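Local coordinates for protein fanconi-associated nuclease 1 homolog (Pseudomonas aeruginosa, PDB 5Y7Q) that belongs to the FAN1 nuclease family and carries a VRR-NUC nuclease domain alongside largely helical regions, at residues A[501-506]-A[537-542]; A[401-406]-A[529-534]. One frame throughout, in Å; residues are numbered along the deposited sequence.

Contact 1. Residues A[501-506]-A[537-542]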
loop_
_atom_site.group_PDB
_atom_site.type_symbol
_atom_site.label_atom_id
_atom_site.label_comp_id
_atom_site.label_asym_id
_atom_site.label_seq_id
_atom_site.Cartn_x
_atom_site.Cartn_y
_atom_site.Cartn_z
ATOM N N ASP A 501 -10.694 -27.198 14.941
ATOM C CA ASP A 501 -10.711 -28.574 15.392
ATOM C C ASP A 501 -9.988 -29.529 14.444
ATOM O O ASP A 501 -9.559 -30.600 14.888
ATOM C CB ASP A 501 -12.165 -28.981 15.666
ATOM C CG ASP A 501 -12.760 -28.226 16.892
ATOM O OD1 ASP A 501 -12.547 -28.679 18.050
ATOM O OD2 ASP A 501 -13.423 -27.171 16.701
ATOM N N CYS A 502 -9.810 -29.166 13.168
ATOM C CA CYS A 502 -9.100 -30.027 12.225
ATOM C C CYS A 502 -7.620 -29.708 12.039
ATOM O O CYS A 502 -6.904 -30.540 11.479
ATOM C CB CYS A 502 -9.764 -29.979 10.845
ATOM S SG CYS A 502 -11.401 -30.709 10.751
ATOM N N LEU A 503 -7.122 -28.559 12.492
ATOM C CA LEU A 503 -5.732 -28.214 12.214
ATOM C C LEU A 503 -4.866 -28.533 13.416
ATOM O O LEU A 503 -5.138 -28.030 14.519
ATOM C CB LEU A 503 -5.591 -26.740 11.852
ATOM C CG LEU A 503 -6.105 -26.302 10.471
ATOM C CD1 LEU A 503 -6.004 -24.800 10.288
ATOM C CD2 LEU A 503 -5.357 -27.025 9.372
ATOM N N PRO A 504 -3.811 -29.329 13.244
ATOM C CA PRO A 504 -2.904 -29.618 14.358
ATOM C C PRO A 504 -2.249 -28.350 14.872
ATOM O O PRO A 504 -1.928 -27.439 14.109
ATOM C CB PRO A 504 -1.865 -30.562 13.740
ATOM C CG PRO A 504 -2.512 -31.106 12.510
ATOM C CD PRO A 504 -3.405 -30.012 12.008
ATOM N N ALA A 505 -2.056 -28.302 16.194
ATOM C CA ALA A 505 -1.365 -27.179 16.814
ATOM C C ALA A 505 0.079 -27.074 16.352
ATOM O O ALA A 505 0.582 -25.960 16.181
ATOM C CB ALA A 505 -1.415 -27.297 18.332
ATOM N N ALA A 506 0.752 -28.204 16.118
ATOM C CA ALA A 506 2.153 -28.151 15.711
ATOM C C ALA A 506 2.307 -27.582 14.309
ATOM O O ALA A 506 3.260 -26.843 14.035
ATOM C CB ALA A 506 2.786 -29.532 15.798
ATOM N N ARG A 537 -11.260 -35.228 11.607
ATOM C CA ARG A 537 -10.473 -34.027 11.952
ATOM C C ARG A 537 -9.242 -33.868 11.058
ATOM O O ARG A 537 -8.139 -33.562 11.529
ATOM C CB ARG A 537 -10.069 -34.018 13.431
ATOM C CG ARG A 537 -11.254 -34.171 14.386
ATOM C CD ARG A 537 -10.826 -34.198 15.840
ATOM N NE ARG A 537 -10.360 -32.889 16.239
ATOM C CZ ARG A 537 -9.687 -32.621 17.352
ATOM N NH1 ARG A 537 -9.381 -33.602 18.199
ATOM N NH2 ARG A 537 -9.324 -31.354 17.611
ATOM N N ARG A 538 -9.433 -34.026 9.747
ATOM C CA ARG A 538 -8.298 -34.009 8.834
ATOM C C ARG A 538 -8.432 -32.892 7.807
ATOM O O ARG A 538 -9.528 -32.395 7.519
ATOM C CB ARG A 538 -8.142 -35.362 8.117
ATOM C CG ARG A 538 -6.721 -35.643 7.606
ATOM C CD ARG A 538 -6.614 -37.009 6.922
ATOM N NE ARG A 538 -7.113 -37.014 5.542
ATOM C CZ ARG A 538 -8.276 -37.537 5.164
ATOM N NH1 ARG A 538 -8.631 -37.502 3.882
ATOM N NH2 ARG A 538 -9.076 -38.104 6.066
ATOM N N TYR A 539 -7.297 -32.495 7.247
ATOM C CA TYR A 539 -7.295 -31.403 6.287
ATOM C C TYR A 539 -6.328 -31.717 5.163
ATOM O O TYR A 539 -5.400 -32.514 5.313
ATOM C CB TYR A 539 -6.922 -30.058 6.934
ATOM C CG TYR A 539 -5.438 -29.828 7.098
ATOM C CD1 TYR A 539 -4.719 -30.486 8.079
ATOM C CD2 TYR A 539 -4.758 -28.941 6.282
ATOM C CE1 TYR A 539 -3.369 -30.283 8.239
ATOM C CE2 TYR A 539 -3.390 -28.727 6.442
ATOM C CZ TYR A 539 -2.700 -29.408 7.421
ATOM O OH TYR A 539 -1.344 -29.206 7.596
ATOM N N ARG A 540 -6.578 -31.083 4.021
ATOM C CA ARG A 540 -5.599 -31.027 2.947
ATOM C C ARG A 540 -5.743 -29.685 2.239
ATOM O O ARG A 540 -6.863 -29.243 2.001
ATOM C CB ARG A 540 -5.796 -32.170 1.957
ATOM C CG ARG A 540 -4.925 -32.037 0.758
ATOM C CD ARG A 540 -5.003 -33.216 -0.204
ATOM N NE ARG A 540 -6.321 -33.355 -0.810
ATOM C CZ ARG A 540 -6.536 -34.029 -1.927
ATOM N NH1 ARG A 540 -5.512 -34.591 -2.539
ATOM N NH2 ARG A 540 -7.761 -34.131 -2.432
ATOM N N MET A 541 -4.618 -29.052 1.906
ATOM C CA MET A 541 -4.584 -27.827 1.113
ATOM C C MET A 541 -4.336 -28.165 -0.341
ATOM O O MET A 541 -3.536 -29.054 -0.654
ATOM C CB MET A 541 -3.478 -26.886 1.572
ATOM C CG MET A 541 -3.723 -26.305 2.916
ATOM S SD MET A 541 -2.241 -25.583 3.620
ATOM C CE MET A 541 -2.983 -25.133 5.164
ATOM N N VAL A 542 -4.990 -27.427 -1.229
ATOM C CA VAL A 542 -4.906 -27.693 -2.659
ATOM C C VAL A 542 -4.650 -26.386 -3.398
ATOM O O VAL A 542 -5.500 -25.486 -3.394
ATOM C CB VAL A 542 -6.187 -28.368 -3.183
ATOM C CG1 VAL A 542 -6.034 -28.705 -4.657
ATOM C CG2 VAL A 542 -6.545 -29.644 -2.330
#
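Leu503 lays one methyl, CD2, over the centre of the Tyr539 ring, and this is the tightly packed side of the contact. CD2 sits 3.6 Å from the ring centroid of Tyr539 and only 10° off the ring normal, a CH-pi contact in which the two side chains cross at about a right angle. CB of Tyr539 points toward 501-506, and a chi1 of 82°, with CG between the backbone N and the carbonyl carbon, then turns the ring so that its face meets CD2 of Leu503. Pro504 adds its CD atom 3.8 Å from CE1 of Tyr539, approaching obliquely. Leu503 also touches Leu414 of helix 409-418 and Trp511 of helix 505-517, and Tyr539 touches Phe532 and Met567. The partner of the strand is the break between two helices: Leu503 is the first residue to leave the helix that ends at Cys502, and Pro504 is the N-cap of helix 505-517. Next to it, Arg537 and Arg538 both face Trp533 in a G1 beta bulge at the entry to strand 538-545 of the VRR-NUC domain, with Arg537 in a left-handed backbone conformation. Cys502 bridges to the looser side, its SG 3.6 Å from CA of Arg537. Towards solvent the contact becomes polar. Arg537, bent at chi3, reaches back to the helix end, where its NE and NH2 both give hydrogen bonds to the one carbonyl oxygen, Asp501 O, each 2.8 Å long. Both are well short of straight, and the oxygen is somewhat out of the guanidinium plane. The carboxylate of Asp501 is near but not bonded: OD1 is 4.2 Å from NH2 of Arg537 and well out of the guanidinium plane, so no N-H points at it and it probably adds only a general electrostatic attraction on the solvent side.

Contact 2. Residues A[401-406]-A[529-534]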
loop_
_atom_site.group_PDB
_atom_site.type_symbol
_atom_site.label_atom_id
_atom_site.label_comp_id
_atom_site.label_asym_id
_atom_site.label_seq_id
_atom_site.Cartn_x
_atom_site.Cartn_y
_atom_site.Cartn_z
ATOM N N CYS A 401 -17.231 -33.688 3.175
ATOM C CA CYS A 401 -16.057 -32.908 2.818
ATOM C C CYS A 401 -16.457 -31.456 2.627
ATOM O O CYS A 401 -17.408 -31.163 1.897
ATOM C CB CYS A 401 -15.410 -33.448 1.547
ATOM S SG CYS A 401 -13.758 -32.817 1.256
ATOM N N ALA A 402 -15.741 -30.551 3.286
ATOM C CA ALA A 402 -16.009 -29.116 3.197
ATOM C C ALA A 402 -14.796 -28.429 2.596
ATOM O O ALA A 402 -13.680 -28.606 3.083
ATOM C CB ALA A 402 -16.303 -28.512 4.567
ATOM N N VAL A 403 -14.998 -27.660 1.539
ATOM C CA VAL A 403 -13.882 -27.072 0.809
ATOM C C VAL A 403 -14.037 -25.559 0.809
ATOM O O VAL A 403 -15.114 -25.037 0.496
ATOM C CB VAL A 403 -13.792 -27.622 -0.625
ATOM C CG1 VAL A 403 -12.518 -27.183 -1.276
ATOM C CG2 VAL A 403 -13.888 -29.122 -0.593
ATOM N N HIS A 404 -12.961 -24.864 1.152
ATOM C CA HIS A 404 -12.956 -23.416 1.273
ATOM C C HIS A 404 -11.865 -22.805 0.408
ATOM O O HIS A 404 -10.746 -23.327 0.325
ATOM C CB HIS A 404 -12.771 -23.019 2.719
ATOM C CG HIS A 404 -13.841 -23.558 3.611
ATOM N ND1 HIS A 404 -15.048 -22.915 3.802
ATOM C CD2 HIS A 404 -13.900 -24.692 4.345
ATOM C CE1 HIS A 404 -15.797 -23.625 4.627
ATOM N NE2 HIS A 404 -15.122 -24.703 4.973
ATOM N N TYR A 405 -12.215 -21.702 -0.244
ATOM C CA TYR A 405 -11.285 -20.911 -1.035
ATOM C C TYR A 405 -10.774 -19.806 -0.115
ATOM O O TYR A 405 -11.495 -18.845 0.174
ATOM C CB TYR A 405 -12.008 -20.366 -2.263
ATOM C CG TYR A 405 -11.140 -19.700 -3.301
ATOM C CD1 TYR A 405 -11.693 -19.171 -4.456
ATOM C CD2 TYR A 405 -9.768 -19.617 -3.136
ATOM C CE1 TYR A 405 -10.902 -18.560 -5.407
ATOM C CE2 TYR A 405 -8.972 -19.010 -4.079
ATOM C CZ TYR A 405 -9.539 -18.478 -5.214
ATOM O OH TYR A 405 -8.722 -17.872 -6.149
ATOM N N VAL A 406 -9.519 -19.924 0.308
ATOM C CA VAL A 406 -8.983 -19.133 1.412
ATOM C C VAL A 406 -7.675 -18.440 1.044
ATOM O O VAL A 406 -7.507 -17.262 1.349
ATOM C CB VAL A 406 -8.814 -20.002 2.662
ATOM C CG1 VAL A 406 -10.159 -20.249 3.248
ATOM C CG2 VAL A 406 -8.120 -21.297 2.299
ATOM N N LEU A 529 -6.978 -23.503 -1.894
ATOM C CA LEU A 529 -8.089 -24.151 -1.225
ATOM C C LEU A 529 -7.613 -24.914 -0.003
ATOM O O LEU A 529 -6.445 -25.300 0.126
ATOM C CB LEU A 529 -8.826 -25.128 -2.147
ATOM C CG LEU A 529 -9.368 -24.680 -3.493
ATOM C CD1 LEU A 529 -10.063 -25.866 -4.135
ATOM C CD2 LEU A 529 -10.319 -23.522 -3.377
ATOM N N ILE A 530 -8.559 -25.160 0.879
ATOM C CA ILE A 530 -8.339 -26.055 1.993
ATOM C C ILE A 530 -9.612 -26.894 2.184
ATOM O O ILE A 530 -10.733 -26.370 2.152
ATOM C CB ILE A 530 -7.953 -25.249 3.250
ATOM C CG1 ILE A 530 -7.539 -26.206 4.391
ATOM C CG2 ILE A 530 -9.096 -24.245 3.622
ATOM C CD1 ILE A 530 -6.747 -25.565 5.555
ATOM N N GLN A 531 -9.459 -28.200 2.331
ATOM C CA GLN A 531 -10.620 -29.042 2.545
ATOM C C GLN A 531 -10.493 -29.767 3.877
ATOM O O GLN A 531 -9.395 -30.165 4.292
ATOM C CB GLN A 531 -10.857 -30.038 1.391
ATOM C CG GLN A 531 -9.662 -30.455 0.574
ATOM C CD GLN A 531 -9.956 -31.722 -0.230
ATOM O OE1 GLN A 531 -11.109 -32.163 -0.310
ATOM N NE2 GLN A 531 -8.917 -32.321 -0.809
ATOM N N PHE A 532 -11.633 -29.894 4.548
ATOM C CA PHE A 532 -11.734 -30.477 5.866
ATOM C C PHE A 532 -12.653 -31.684 5.806
ATOM O O PHE A 532 -13.671 -31.687 5.097
ATOM C CB PHE A 532 -12.272 -29.469 6.888
ATOM C CG PHE A 532 -11.385 -28.264 7.084
ATOM C CD1 PHE A 532 -10.143 -28.387 7.691
ATOM C CD2 PHE A 532 -11.801 -27.002 6.668
ATOM C CE1 PHE A 532 -9.332 -27.276 7.868
ATOM C CE2 PHE A 532 -11.000 -25.898 6.844
ATOM C CZ PHE A 532 -9.771 -26.026 7.440
ATOM N N TRP A 533 -12.276 -32.701 6.564
ATOM C CA TRP A 533 -13.123 -33.852 6.840
ATOM C C TRP A 533 -13.306 -33.810 8.352
ATOM O O TRP A 533 -12.450 -34.315 9.106
ATOM C CB TRP A 533 -12.477 -35.149 6.365
ATOM C CG TRP A 533 -12.251 -35.298 4.854
ATOM C CD1 TRP A 533 -13.102 -35.881 3.948
ATOM C CD2 TRP A 533 -11.078 -34.916 4.107
ATOM N NE1 TRP A 533 -12.539 -35.875 2.691
ATOM C CE2 TRP A 533 -11.297 -35.299 2.757
ATOM C CE3 TRP A 533 -9.873 -34.279 4.440
ATOM C CZ2 TRP A 533 -10.354 -35.061 1.743
ATOM C CZ3 TRP A 533 -8.935 -34.046 3.426
ATOM C CH2 TRP A 533 -9.183 -34.437 2.098
ATOM N N PRO A 534 -14.342 -33.113 8.837
ATOM C CA PRO A 534 -14.511 -32.938 10.294
ATOM C C PRO A 534 -14.748 -34.220 11.051
ATOM O O PRO A 534 -14.567 -34.216 12.273
ATOM C CB PRO A 534 -15.724 -32.000 10.410
ATOM C CG PRO A 534 -16.355 -31.979 9.052
ATOM C CD PRO A 534 -15.236 -32.222 8.074
#
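Cys401 holds its SG over one face of the Trp533 indole, 4.0 Å from the centroid of the five-membered ring and displaced toward the rim, a sulfur-aromatic contact. The extended chi1 of Cys401 (-166°), with SG opposite the backbone N, carries the sulfur over the indole. The same indole makes a cation-pi contact with Arg538. The edge of the Phe532 ring receives His404, whose CD2 is 3.9 Å from CD2 of Phe532, and the two side chains cross at about a right angle; Ile530 O lies near the plane of the imidazole, at its edge. NE2 of His404 is hydrogen-bonded to Gln498 of helix 493-502. Strand 402-405 is one of the two outermost strands of the five-stranded mixed sheet, and it runs antiparallel to strand 529-533, the two axes 4.6 Å apart. Ala402 and Phe532, like His404 and Ile530, form hydrogen-bonded pairs; the bond from Ala402 N to Phe532 O is 3.0 Å long and nearly straight, at 172°. Between and beyond them, Val403 faces Gln531 and Tyr405 faces Leu529 as non-hydrogen-bonded pairs. Their side chains lie on the sheet face covered by helix 388-396, where CD2 of Leu529 meets CB of Tyr405 at 3.7 Å and Trp390 stands edge-to-face with the Tyr405 ring. Past the strand end, CG2 of Val406 meets CG2 of Ile530, the two side chains crossing obliquely.

Overall arrangement
Strand 529-533 is the element that ties the two contacts together: it pairs with strand 402-405 in contact 2 and, on its other edge, with strand 538-545, which carries one half of contact 1. The link is made by backbone bonds, Arg540 O to Gln531 N at 2.8 Å and Val542 O to Leu529 N at 2.9 Å, and by Phe532, whose CD1 packs 3.6 Å from Cys502 CB. The centres of contact 1 and contact 2 lie about 10 Å apart. Contact 2 comes closer to the bound nucleic acid, about 7 Å at the nearest atoms, against about 12 Å for contact 1.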